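Local structure of biofilm-associated surface protein (Staphylococcus aureus, 7C7U) at residues D416-D420 / G421-V425; L144-T147 / V148-I152; V169-S172 / R173-K176; V465-A468 / E469-V473; K288-V291 / A292-T295. The protein is a cell wall-anchored surface protein that takes part in biofilm formation, apparently through functional amyloid assembly, and binds several calcium ions. All blocks are in the same frame, centred on the assembly; numbering follows the deposited sequence.

Contact 1 of 5, residues D416-D420 / G421-V425; sequences DGKND and GDEVV. With CA (calcium ion), chain F; CA (calcium ion), chain G; CA (calcium ion), chain E.
Asp416 and Glu423 approach from opposite directions and share two calcium ions. At the first, Asp416 OD1 lies 2.3 Å from the metal, and it is joined by Glu423 OE1 and the carbonyl O of Lys418, the latter at 2.2 Å from the calcium; Asp412 and Asp414 contribute to the same site. The second ion takes the other oxygen, Asp416 OD2, and both carboxylate oxygens of Glu423, with OE2 at 2.4 Å from the metal and OE1 at 2.6 Å. Glu423 OE1 therefore bridges the two calciums, and the shared metal charge probably lets the acidic groups sit so close together; Asp414, Ser430, Val433 and Glu509 complete the coordination of this second ion. CG of Asp416 stands between its own backbone N and carbonyl carbon (chi1 70°), and OD1 turns back to accept the N-H of Lys418 at 2.8 Å from Lys418 N, an Asx turn that fixes the carboxylate as it binds metal. The Lys418 chain crosses Glu423 at about a right angle; its NZ makes a weak salt-bridge bond to OE2, and both of these polar ends have stronger partners at Thr429. Farther out, Glu423 N donates to Asn419 O at 2.8 Å, locking the liganding glutamate to the first helical turn. Asp420, in that turn, sends OD2 to a third calcium that it shares with Glu400 and Asp393, while the Asp420 carboxylate has a further polar partner in Thr413. Aspartates at alternate positions, a backbone carbonyl and a closing glutamate at the start of a helix are the signature of an EF-hand-type calcium loop.

Contact 2 of 5, residues L144-T147 / V148-I152; sequences LDDT and VGNII
Asp146 OD1 is gripped by two N-H groups, the backbone N of Thr147 at 2.8 Å and the side-chain ND2 of Asn150 at 3.2 Å from that oxygen. Both come from the same face of the carboxylate, above its plane. CG of Asp146 lies opposite its backbone N (chi1 -158°), which carries the acid over the start of helix 148-152, where the amide of Asn150 crosses it with the planes 66° apart. Thr147 holds the N-cap position, yet its hydroxyl makes no capping bond: OG1 bonds the carbonyl oxygens of Leu48 and Ser50, and the methyl CG2 is left facing the helix, 3.1 Å from Asn150 N, a tight approach. The carbonyl of Thr147 accepts Ile151 N at 3.1 Å, the first regular helical bond. Leu144 CD1 meets Val148 CG2 at 3.7 Å and Ile151 CD1 at 3.8 Å, and the same apolar side is covered by Ile79, Ile80 and Leu48. The junction thus joins the end of strand 133-144 to a short helix whose apolar side packs on Leu144 and whose N-terminal end carries the Asp146-Asn150 bond. With two donors on a single oxygen and the helix N terminus nearby, Asp146 is probably stabilised as the anion.

Contact 3 of 5, residues V169-S172 / R173-K176; sequences VRDS and RENK
Asp171 and Lys176 form the antiparallel hydrogen-bonded pair closing a tight hairpin, and because Asn175 also faces Asp171 the closure is a G1 beta bulge. The pair is measured by Asp171 N to Lys176 O, 2.9 Å; Asp171 O in turn receives only weak bonds from the loop, including one from Asn175 N. Asn175 adopts positive backbone angles (phi 51°), the left-handed conformation the bulge needs. CG of Asp171 lies opposite its backbone N (chi1 -179°), which sets its carboxylate over the turn: OD1 accepts Glu174 N at 3.2 Å, approached from above the carboxylate plane, and more weakly Arg173 N. Glu174 crosses it obliquely, with CG beside its backbone N, and its CG lies 3.2 Å from Asp171 OD2. Two carboxylates are thereby brought together, OD2 of Asp171 being 3.5 Å from Glu174 OE2. Arg69 probably offsets this, through a salt bridge to Asp171 OD2 and a long, weak pairing with Glu174, whose OE1 also bonds Thr27. On the other flank Arg170 bends at chi3 (61°) and turns its guanidinium, held chiefly by Glu115, obliquely to the Asn175 amide, where NH2 makes a weak bond to OD1 over 3.1 Å.

Contact 4 of 5, residues V465-A468 / E469-V473; sequences VINA and EGTTV
Asn467 directs its side-chain OD1 across the turn to the backbone of Thr471, whose N lies 2.9 Å away in a nearly straight bond (166° at the hydrogen). The donor stands above the carbonyl plane of the amide, and the same oxygen receives a weaker bond from Glu469 N. A chi1 of 71° makes this possible, because it places the amide between the backbone N and carbonyl carbon and folds it over the loop. The other amide atom, ND2, donates to a water at 2.7 Å; that water also bonds Thr471 OG1, so side chains lying side by side are linked through solvent. The backbone of Asn467 is satisfied as well: its N reaches Thr471 O at 2.9 Å, and its O accepts Gly470 N, closing a type I turn. Gly470 has positive phi (88°), where a side chain would press on the preceding carbonyl. Farther down, Val473 N donates to Val465 O at 2.7 Å, and CG1 of Val465 touches Val473 CG2 at 3.7 Å beside Tyr496. Between them Ile466 and Thr472 form a non-hydrogen-bonded pair, Ile466 CG1 resting 3.5 Å from Thr472 OG1. A type I turn followed by a left-handed glycine is characteristic of a 3:5 beta hairpin, which here connects strand 462-466 to edge strand 472-477.

Contact 5 of 5, residues K288-V291 / A292-T295; sequences KNKV and ADLT
Fully extended torsions carry Lys290 along its own strand to Asp293: CG lies opposite the backbone N (chi1 -176°), and every later bond is also near trans. Asp293 answers with CG set beside its backbone N (chi1 -64°), which lets the two side chains cross obliquely and bring NZ to the carboxylate. NZ of Lys290 approaches OD1 of Asp293 at 2.8 Å, a salt bridge with hydrogen-bond geometry. The ammonium comes from the syn side of the carboxylate, 28° out of its plane. It engages one oxygen, since Asp293 OD2 is 3.9 Å from NZ, and the last methylene, Lys290 CE, also lies close to OD1, at 3.2 Å.

In a regular strand, residues three apart would project from opposite faces. Here Val291 and Ala292 both face Leu270 of strand 265-272, a classic beta bulge, and the extra residue restores Lys290 and Asp293 to a common side. The backbone evidence is that Val291 has a psi near zero, far from the values of an extended strand. On the other side of strand 290-294, Ala292 and Leu294 pack on Ile304 of strand 301-305. Lys290 NZ has a second acidic partner in Glu269, on the neighbouring strand. One ammonium between two carboxylates would partly offset their mutual repulsion, and it links the surface of the edge strand to the strand beside it by charge.

How the contacts relate
From the N terminus the contacts run 2, 3, 5, 1, 4, each finishing before the next begins, so none nests or crosses. Contact 2 turns strand 133-144 into helix 148-152, and contact 3 closes the loop between strands 163-171 and 176-178 of the same mixed sheet; their centres are 31 Å apart. Contact 5 is a bulge within edge strand 290-294 of the following five-stranded antiparallel sheet. Contact 1 lies in the calcium-rich linking region, its nearest atoms about 17 Å from contact 3 and about 15 Å from contact 4. Contact 4 closes the hairpin 462-466 with 472-477 in the seven-stranded sheet, with its centre 69 Å from that of contact 2.

Contact 1 of 5, residues D416-D420 / G421-V425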
loop_
_atom_site.group_PDB
_atom_site.type_symbol
_atom_site.label_atom_id
_atom_site.label_comp_id
_atom_site.label_asym_id
_atom_site.label_seq_id
_atom_site.Cartn_x
_atom_site.Cartn_y
_atom_site.Cartn_z
ATOM N N ASP A 416 -18.754 -0.579 9.167
ATOM C CA ASP A 416 -19.885 0.274 9.531
ATOM C C ASP A 416 -20.714 0.725 8.327
ATOM O O ASP A 416 -21.664 1.500 8.499
ATOM C CB ASP A 416 -19.392 1.498 10.321
ATOM C CG ASP A 416 -18.605 2.503 9.446
ATOM O OD1 ASP A 416 -18.380 2.245 8.228
ATOM O OD2 ASP A 416 -18.209 3.555 9.996
ATOM N N GLY A 417 -20.384 0.271 7.119
ATOM C CA GLY A 417 -21.152 0.633 5.950
ATOM C C GLY A 417 -20.712 1.903 5.255
ATOM O O GLY A 417 -21.198 2.190 4.151
ATOM N N LYS A 418 -19.810 2.667 5.850
ATOM C CA LYS A 418 -19.181 3.798 5.181
ATOM C C LYS A 418 -17.803 3.348 4.684
ATOM O O LYS A 418 -16.972 2.886 5.479
ATOM C CB LYS A 418 -19.078 4.991 6.137
ATOM C CG LYS A 418 -20.442 5.542 6.635
ATOM C CD LYS A 418 -20.239 6.763 7.526
ATOM C CE LYS A 418 -19.536 6.408 8.836
ATOM N NZ LYS A 418 -19.151 7.625 9.595
ATOM N N ASN A 419 -17.557 3.488 3.377
ATOM C CA ASN A 419 -16.302 3.001 2.798
ATOM C C ASN A 419 -15.112 3.888 3.196
ATOM O O ASN A 419 -15.252 5.084 3.473
ATOM C CB ASN A 419 -16.422 2.906 1.269
ATOM C CG ASN A 419 -17.369 1.797 0.819
ATOM O OD1 ASN A 419 -17.417 0.711 1.416
ATOM N ND2 ASN A 419 -18.134 2.068 -0.239
ATOM N N ASP A 420 -13.911 3.287 3.150
ATOM C CA ASP A 420 -12.722 3.885 3.765
ATOM C C ASP A 420 -12.436 5.280 3.234
ATOM O O ASP A 420 -12.277 6.225 4.014
ATOM C CB ASP A 420 -11.512 2.985 3.538
ATOM C CG ASP A 420 -11.607 1.714 4.313
ATOM O OD1 ASP A 420 -12.583 1.574 5.081
ATOM O OD2 ASP A 420 -10.704 0.866 4.204
ATOM N N GLY A 421 -12.325 5.427 1.910
ATOM C CA GLY A 421 -12.092 6.748 1.345
ATOM C C GLY A 421 -13.185 7.741 1.697
ATOM O O GLY A 421 -12.908 8.876 2.099
ATOM N N ASP A 422 -14.449 7.325 1.559
ATOM C CA ASP A 422 -15.553 8.189 1.965
ATOM C C ASP A 422 -15.370 8.658 3.406
ATOM O O ASP A 422 -15.499 9.847 3.712
ATOM C CB ASP A 422 -16.883 7.442 1.819
ATOM C CG ASP A 422 -17.235 7.160 0.386
ATOM O OD1 ASP A 422 -16.880 7.988 -0.484
ATOM O OD2 ASP A 422 -17.865 6.110 0.134
ATOM N N GLU A 423 -15.007 7.742 4.294
ATOM C CA GLU A 423 -14.807 8.129 5.686
ATOM C C GLU A 423 -13.692 9.158 5.830
ATOM O O GLU A 423 -13.867 10.191 6.491
ATOM C CB GLU A 423 -14.532 6.884 6.523
ATOM C CG GLU A 423 -15.811 6.062 6.715
ATOM C CD GLU A 423 -15.874 5.411 8.060
ATOM O OE1 GLU A 423 -15.695 4.173 8.118
ATOM O OE2 GLU A 423 -16.084 6.140 9.069
ATOM N N VAL A 424 -12.540 8.910 5.201
ATOM C CA VAL A 424 -11.433 9.849 5.340
ATOM C C VAL A 424 -11.798 11.187 4.725
ATOM O O VAL A 424 -11.521 12.249 5.299
ATOM C CB VAL A 424 -10.148 9.271 4.713
ATOM C CG1 VAL A 424 -9.109 10.375 4.519
ATOM C CG2 VAL A 424 -9.594 8.163 5.581
ATOM N N VAL A 425 -12.462 11.162 3.577
ATOM C CA VAL A 425 -12.666 12.353 2.759
ATOM C C VAL A 425 -14.023 13.001 3.005
ATOM O O VAL A 425 -14.122 14.222 3.127
ATOM C CB VAL A 425 -12.493 11.993 1.266
ATOM C CG1 VAL A 425 -12.828 13.184 0.395
ATOM C CG2 VAL A 425 -11.063 11.541 1.011
HETATM CA CA CA F . -16.261 2.051 7.432
HETATM CA CA CA G . -15.930 4.376 10.732
HETATM CA CA CA E . -9.608 -0.001 2.186
HETATM O O HOH W 1 -19.753 4.846 1.604
#

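Contact 2 of 5, residues L144-T147 / V148-I152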
loop_
_atom_site.group_PDB
_atom_site.type_symbol
_atom_site.label_atom_id
_atom_site.label_comp_id
_atom_site.label_asym_id
_atom_site.label_seq_id
_atom_site.Cartn_x
_atom_site.Cartn_y
_atom_site.Cartn_z
ATOM N N LEU A 144 10.170 -18.787 -22.498
ATOM C CA LEU A 144 8.747 -18.633 -22.778
ATOM C C LEU A 144 8.227 -19.783 -23.634
ATOM O O LEU A 144 8.954 -20.339 -24.466
ATOM C CB LEU A 144 8.467 -17.309 -23.511
ATOM C CG LEU A 144 9.068 -16.030 -22.928
ATOM C CD1 LEU A 144 9.002 -14.871 -23.932
ATOM C CD2 LEU A 144 8.359 -15.675 -21.616
ATOM N N ASP A 145 6.934 -20.085 -23.472
ATOM C CA ASP A 145 6.296 -21.185 -24.195
ATOM C C ASP A 145 5.924 -20.837 -25.634
ATOM O O ASP A 145 5.286 -21.652 -26.309
ATOM C CB ASP A 145 5.049 -21.664 -23.430
ATOM C CG ASP A 145 3.928 -20.629 -23.388
ATOM O OD1 ASP A 145 3.944 -19.653 -24.168
ATOM O OD2 ASP A 145 3.007 -20.811 -22.560
ATOM N N ASP A 146 6.277 -19.648 -26.101
ATOM C CA ASP A 146 6.067 -19.231 -27.480
ATOM C C ASP A 146 7.096 -18.146 -27.760
ATOM O O ASP A 146 7.833 -17.725 -26.862
ATOM C CB ASP A 146 4.637 -18.732 -27.696
ATOM C CG ASP A 146 4.197 -18.790 -29.160
ATOM O OD1 ASP A 146 5.027 -19.082 -30.050
ATOM O OD2 ASP A 146 3.001 -18.531 -29.415
ATOM N N THR A 147 7.152 -17.683 -29.005
ATOM C CA THR A 147 8.085 -16.601 -29.279
ATOM C C THR A 147 7.598 -15.280 -28.676
ATOM O O THR A 147 6.408 -15.092 -28.377
ATOM C CB THR A 147 8.309 -16.432 -30.772
ATOM O OG1 THR A 147 9.485 -15.642 -30.963
ATOM C CG2 THR A 147 7.165 -15.712 -31.382
ATOM N N VAL A 148 8.551 -14.364 -28.469
ATOM C CA VAL A 148 8.211 -13.045 -27.934
ATOM C C VAL A 148 7.262 -12.321 -28.882
ATOM O O VAL A 148 6.292 -11.684 -28.450
ATOM C CB VAL A 148 9.485 -12.213 -27.675
ATOM C CG1 VAL A 148 9.114 -10.826 -27.161
ATOM C CG2 VAL A 148 10.407 -12.909 -26.680
ATOM N N GLY A 149 7.520 -12.425 -30.192
ATOM C CA GLY A 149 6.683 -11.747 -31.174
ATOM C C GLY A 149 5.227 -12.186 -31.144
ATOM O O GLY A 149 4.320 -11.360 -31.230
ATOM N N ASN A 150 4.984 -13.494 -31.058
ATOM C CA ASN A 150 3.612 -13.975 -30.983
ATOM C C ASN A 150 2.975 -13.574 -29.664
ATOM O O ASN A 150 1.759 -13.362 -29.598
ATOM C CB ASN A 150 3.559 -15.499 -31.143
ATOM C CG ASN A 150 4.027 -15.970 -32.521
ATOM O OD1 ASN A 150 4.092 -15.190 -33.478
ATOM N ND2 ASN A 150 4.359 -17.256 -32.617
ATOM N N ILE A 151 3.776 -13.462 -28.607
ATOM C CA ILE A 151 3.221 -13.109 -27.309
ATOM C C ILE A 151 2.815 -11.642 -27.293
ATOM O O ILE A 151 1.679 -11.306 -26.939
ATOM C CB ILE A 151 4.212 -13.443 -26.184
ATOM C CG1 ILE A 151 4.236 -14.956 -25.963
ATOM C CG2 ILE A 151 3.807 -12.725 -24.880
ATOM C CD1 ILE A 151 5.474 -15.448 -25.291
ATOM N N ILE A 152 3.712 -10.745 -27.709
ATOM C CA ILE A 152 3.395 -9.325 -27.562
ATOM C C ILE A 152 2.527 -8.788 -28.684
ATOM O O ILE A 152 2.067 -7.643 -28.591
ATOM C CB ILE A 152 4.639 -8.425 -27.433
ATOM C CG1 ILE A 152 5.489 -8.483 -28.697
ATOM C CG2 ILE A 152 5.429 -8.794 -26.188
ATOM C CD1 ILE A 152 6.464 -7.320 -28.814
#

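Contact 3 of 5, residues V169-S172 / R173-K176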
loop_
_atom_site.group_PDB
_atom_site.type_symbol
_atom_site.label_atom_id
_atom_site.label_comp_id
_atom_site.label_asym_id
_atom_site.label_seq_id
_atom_site.Cartn_x
_atom_site.Cartn_y
_atom_site.Cartn_z
ATOM N N VAL A 169 14.614 -6.893 -3.410
ATOM C CA VAL A 169 14.890 -7.872 -2.371
ATOM C C VAL A 169 13.669 -7.942 -1.457
ATOM O O VAL A 169 13.157 -6.908 -1.012
ATOM C CB VAL A 169 16.158 -7.497 -1.582
ATOM C CG1 VAL A 169 16.364 -8.431 -0.396
ATOM C CG2 VAL A 169 17.376 -7.525 -2.499
ATOM N N ARG A 170 13.180 -9.154 -1.210
ATOM C CA ARG A 170 12.069 -9.373 -0.296
ATOM C C ARG A 170 12.591 -9.939 1.016
ATOM O O ARG A 170 13.356 -10.909 1.017
ATOM C CB ARG A 170 11.032 -10.327 -0.887
ATOM C CG ARG A 170 9.696 -10.377 -0.082
ATOM C CD ARG A 170 8.665 -11.284 -0.752
ATOM N NE ARG A 170 9.120 -12.674 -0.851
ATOM C CZ ARG A 170 8.876 -13.623 0.051
ATOM N NH1 ARG A 170 9.335 -14.851 -0.146
ATOM N NH2 ARG A 170 8.142 -13.362 1.133
ATOM N N ASP A 171 12.178 -9.327 2.122
ATOM C CA ASP A 171 12.363 -9.877 3.467
ATOM C C ASP A 171 11.342 -10.990 3.629
ATOM O O ASP A 171 10.149 -10.731 3.798
ATOM C CB ASP A 171 12.185 -8.774 4.509
ATOM C CG ASP A 171 12.390 -9.256 5.961
ATOM O OD1 ASP A 171 12.314 -10.474 6.244
ATOM O OD2 ASP A 171 12.616 -8.380 6.825
ATOM N N SER A 172 11.797 -12.242 3.557
ATOM C CA SER A 172 10.850 -13.353 3.606
ATOM C C SER A 172 10.284 -13.565 5.003
ATOM O O SER A 172 9.249 -14.226 5.142
ATOM C CB SER A 172 11.493 -14.644 3.111
ATOM O OG SER A 172 12.460 -15.094 4.031
ATOM N N ARG A 173 10.939 -13.033 6.039
ATOM C CA ARG A 173 10.358 -13.110 7.375
ATOM C C ARG A 173 9.165 -12.170 7.502
ATOM O O ARG A 173 8.151 -12.527 8.114
ATOM C CB ARG A 173 11.416 -12.797 8.435
ATOM C CG ARG A 173 10.892 -12.892 9.873
ATOM C CD ARG A 173 11.961 -12.539 10.895
ATOM N NE ARG A 173 13.178 -13.329 10.726
ATOM C CZ ARG A 173 14.276 -13.170 11.462
ATOM N NH1 ARG A 173 14.302 -12.251 12.418
ATOM N NH2 ARG A 173 15.348 -13.924 11.239
ATOM N N GLU A 174 9.245 -10.982 6.899
ATOM C CA GLU A 174 8.186 -9.990 7.022
ATOM C C GLU A 174 7.281 -9.905 5.796
ATOM O O GLU A 174 6.237 -9.240 5.868
ATOM C CB GLU A 174 8.784 -8.603 7.294
ATOM C CG GLU A 174 9.823 -8.554 8.399
ATOM C CD GLU A 174 10.292 -7.134 8.682
ATOM O OE1 GLU A 174 9.862 -6.215 7.953
ATOM O OE2 GLU A 174 11.083 -6.931 9.631
ATOM N N ASN A 175 7.627 -10.582 4.698
ATOM C CA ASN A 175 6.928 -10.439 3.417
ATOM C C ASN A 175 6.803 -8.966 3.026
ATOM O O ASN A 175 5.739 -8.489 2.629
ATOM C CB ASN A 175 5.552 -11.116 3.456
ATOM C CG ASN A 175 4.928 -11.282 2.067
ATOM O OD1 ASN A 175 5.632 -11.472 1.071
ATOM N ND2 ASN A 175 3.597 -11.213 2.001
ATOM N N LYS A 176 7.916 -8.241 3.139
ATOM C CA LYS A 176 7.982 -6.833 2.770
ATOM C C LYS A 176 9.130 -6.587 1.803
ATOM O O LYS A 176 10.094 -7.355 1.740
ATOM C CB LYS A 176 8.145 -5.931 3.998
ATOM C CG LYS A 176 7.049 -6.134 5.035
ATOM C CD LYS A 176 6.812 -4.854 5.796
ATOM C CE LYS A 176 5.472 -4.878 6.511
ATOM N NZ LYS A 176 5.156 -3.538 7.060
#

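Contact 4 of 5, residues V465-A468 / E469-V473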
loop_
_atom_site.group_PDB
_atom_site.type_symbol
_atom_site.label_atom_id
_atom_site.label_comp_id
_atom_site.label_asym_id
_atom_site.label_seq_id
_atom_site.Cartn_x
_atom_site.Cartn_y
_atom_site.Cartn_z
ATOM N N VAL A 465 -21.258 11.099 26.291
ATOM C CA VAL A 465 -22.717 11.096 26.317
ATOM C C VAL A 465 -23.183 12.548 26.260
ATOM O O VAL A 465 -22.782 13.380 27.082
ATOM C CB VAL A 465 -23.259 10.360 27.553
ATOM C CG1 VAL A 465 -24.795 10.413 27.596
ATOM C CG2 VAL A 465 -22.780 8.905 27.539
ATOM N N ILE A 466 -23.997 12.854 25.258
ATOM C CA ILE A 466 -24.421 14.211 24.940
ATOM C C ILE A 466 -25.942 14.205 24.840
ATOM O O ILE A 466 -26.515 13.329 24.180
ATOM C CB ILE A 466 -23.793 14.709 23.619
ATOM C CG1 ILE A 466 -22.268 14.588 23.647
ATOM C CG2 ILE A 466 -24.200 16.136 23.315
ATOM C CD1 ILE A 466 -21.643 14.711 22.266
ATOM N N ASN A 467 -26.594 15.155 25.518
ATOM C CA ASN A 467 -28.050 15.238 25.466
ATOM C C ASN A 467 -28.505 15.891 24.153
ATOM O O ASN A 467 -27.697 16.363 23.344
ATOM C CB ASN A 467 -28.589 15.962 26.707
ATOM C CG ASN A 467 -28.300 17.458 26.714
ATOM O OD1 ASN A 467 -27.970 18.058 25.699
ATOM N ND2 ASN A 467 -28.411 18.064 27.889
ATOM N N ALA A 468 -29.826 15.936 23.958
ATOM C CA ALA A 468 -30.412 16.414 22.709
ATOM C C ALA A 468 -30.100 17.876 22.426
ATOM O O ALA A 468 -30.154 18.291 21.264
ATOM C CB ALA A 468 -31.930 16.212 22.727
ATOM N N GLU A 469 -29.803 18.673 23.448
ATOM C CA GLU A 469 -29.452 20.072 23.246
ATOM C C GLU A 469 -27.956 20.279 23.032
ATOM O O GLU A 469 -27.505 21.429 22.958
ATOM C CB GLU A 469 -29.941 20.919 24.426
ATOM C CG GLU A 469 -31.459 20.967 24.530
ATOM C CD GLU A 469 -31.951 21.736 25.727
ATOM O OE1 GLU A 469 -31.255 21.742 26.768
ATOM O OE2 GLU A 469 -33.034 22.357 25.615
ATOM N N GLY A 470 -27.185 19.200 22.915
ATOM C CA GLY A 470 -25.766 19.308 22.642
ATOM C C GLY A 470 -24.871 19.440 23.854
ATOM O O GLY A 470 -23.706 19.822 23.698
ATOM N N THR A 471 -25.363 19.135 25.057
ATOM C CA THR A 471 -24.561 19.255 26.271
ATOM C C THR A 471 -23.975 17.897 26.631
ATOM O O THR A 471 -24.717 16.920 26.808
ATOM C CB THR A 471 -25.380 19.795 27.447
ATOM O OG1 THR A 471 -25.901 21.090 27.118
ATOM C CG2 THR A 471 -24.511 19.885 28.724
ATOM N N THR A 472 -22.650 17.849 26.741
ATOM C CA THR A 472 -21.958 16.654 27.202
ATOM C C THR A 472 -22.249 16.437 28.681
ATOM O O THR A 472 -22.018 17.335 29.495
ATOM C CB THR A 472 -20.454 16.801 26.982
ATOM O OG1 THR A 472 -20.155 16.671 25.584
ATOM C CG2 THR A 472 -19.709 15.732 27.748
ATOM N N VAL A 473 -22.767 15.259 29.033
ATOM C CA VAL A 473 -23.065 14.945 30.429
ATOM C C VAL A 473 -22.134 13.887 31.008
ATOM O O VAL A 473 -22.109 13.719 32.232
ATOM C CB VAL A 473 -24.546 14.539 30.628
ATOM C CG1 VAL A 473 -25.491 15.613 30.063
ATOM C CG2 VAL A 473 -24.847 13.187 29.992
HETATM O O HOH W 2 -28.165 20.710 28.525
#

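Contact 5 of 5, residues K288-V291 / A292-T295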
loop_
_atom_site.group_PDB
_atom_site.type_symbol
_atom_site.label_atom_id
_atom_site.label_comp_id
_atom_site.label_asym_id
_atom_site.label_seq_id
_atom_site.Cartn_x
_atom_site.Cartn_y
_atom_site.Cartn_z
ATOM N N LYS A 288 16.344 20.503 0.867
ATOM C CA LYS A 288 17.654 21.129 0.764
ATOM C C LYS A 288 18.491 20.520 -0.345
ATOM O O LYS A 288 19.493 21.126 -0.735
ATOM C CB LYS A 288 18.416 21.042 2.089
ATOM C CG LYS A 288 17.686 21.774 3.202
ATOM C CD LYS A 288 18.343 21.625 4.563
ATOM C CE LYS A 288 19.671 22.385 4.580
ATOM N NZ LYS A 288 20.365 22.342 5.902
ATOM N N ASN A 289 18.081 19.366 -0.879
ATOM C CA ASN A 289 18.802 18.697 -1.954
ATOM C C ASN A 289 18.431 19.219 -3.334
ATOM O O ASN A 289 18.982 18.740 -4.327
ATOM C CB ASN A 289 18.546 17.185 -1.900
ATOM C CG ASN A 289 19.249 16.508 -0.726
ATOM O OD1 ASN A 289 20.319 16.940 -0.298
ATOM N ND2 ASN A 289 18.657 15.427 -0.220
ATOM N N LYS A 290 17.549 20.208 -3.415
ATOM C CA LYS A 290 17.133 20.754 -4.697
ATOM C C LYS A 290 18.284 21.504 -5.356
ATOM O O LYS A 290 18.954 22.316 -4.715
ATOM C CB LYS A 290 15.942 21.690 -4.500
ATOM C CG LYS A 290 15.350 22.249 -5.783
ATOM C CD LYS A 290 14.156 23.156 -5.461
ATOM C CE LYS A 290 13.718 23.939 -6.674
ATOM N NZ LYS A 290 12.326 24.453 -6.511
ATOM N N VAL A 291 18.515 21.227 -6.636
ATOM C CA VAL A 291 19.550 21.914 -7.400
ATOM C C VAL A 291 19.014 22.633 -8.635
ATOM O O VAL A 291 19.755 23.433 -9.230
ATOM C CB VAL A 291 20.694 20.953 -7.796
ATOM C CG1 VAL A 291 21.432 20.462 -6.551
ATOM C CG2 VAL A 291 20.168 19.774 -8.620
ATOM N N ALA A 292 17.778 22.379 -9.058
ATOM C CA ALA A 292 17.218 23.100 -10.191
ATOM C C ALA A 292 15.719 22.877 -10.253
ATOM O O ALA A 292 15.194 21.883 -9.739
ATOM C CB ALA A 292 17.846 22.671 -11.525
ATOM N N ASP A 293 15.046 23.817 -10.914
ATOM C CA ASP A 293 13.695 23.620 -11.416
ATOM C C ASP A 293 13.773 23.055 -12.825
ATOM O O ASP A 293 14.615 23.473 -13.624
ATOM C CB ASP A 293 12.922 24.941 -11.424
ATOM C CG ASP A 293 12.722 25.499 -10.029
ATOM O OD1 ASP A 293 11.981 24.872 -9.247
ATOM O OD2 ASP A 293 13.338 26.539 -9.699
ATOM N N LEU A 294 12.908 22.087 -13.122
ATOM C CA LEU A 294 12.906 21.440 -14.423
ATOM C C LEU A 294 11.642 21.797 -15.189
ATOM O O LEU A 294 10.565 21.946 -14.606
ATOM C CB LEU A 294 13.003 19.916 -14.292
ATOM C CG LEU A 294 14.252 19.359 -13.616
ATOM C CD1 LEU A 294 14.089 17.868 -13.302
ATOM C CD2 LEU A 294 15.456 19.590 -14.537
ATOM N N THR A 295 11.772 21.908 -16.502
ATOM C CA THR A 295 10.617 22.110 -17.359
ATOM C C THR A 295 10.372 20.858 -18.188
ATOM O O THR A 295 11.310 20.138 -18.551
ATOM C CB THR A 295 10.796 23.315 -18.280
ATOM O OG1 THR A 295 11.576 22.934 -19.413
ATOM C CG2 THR A 295 11.483 24.454 -17.547
#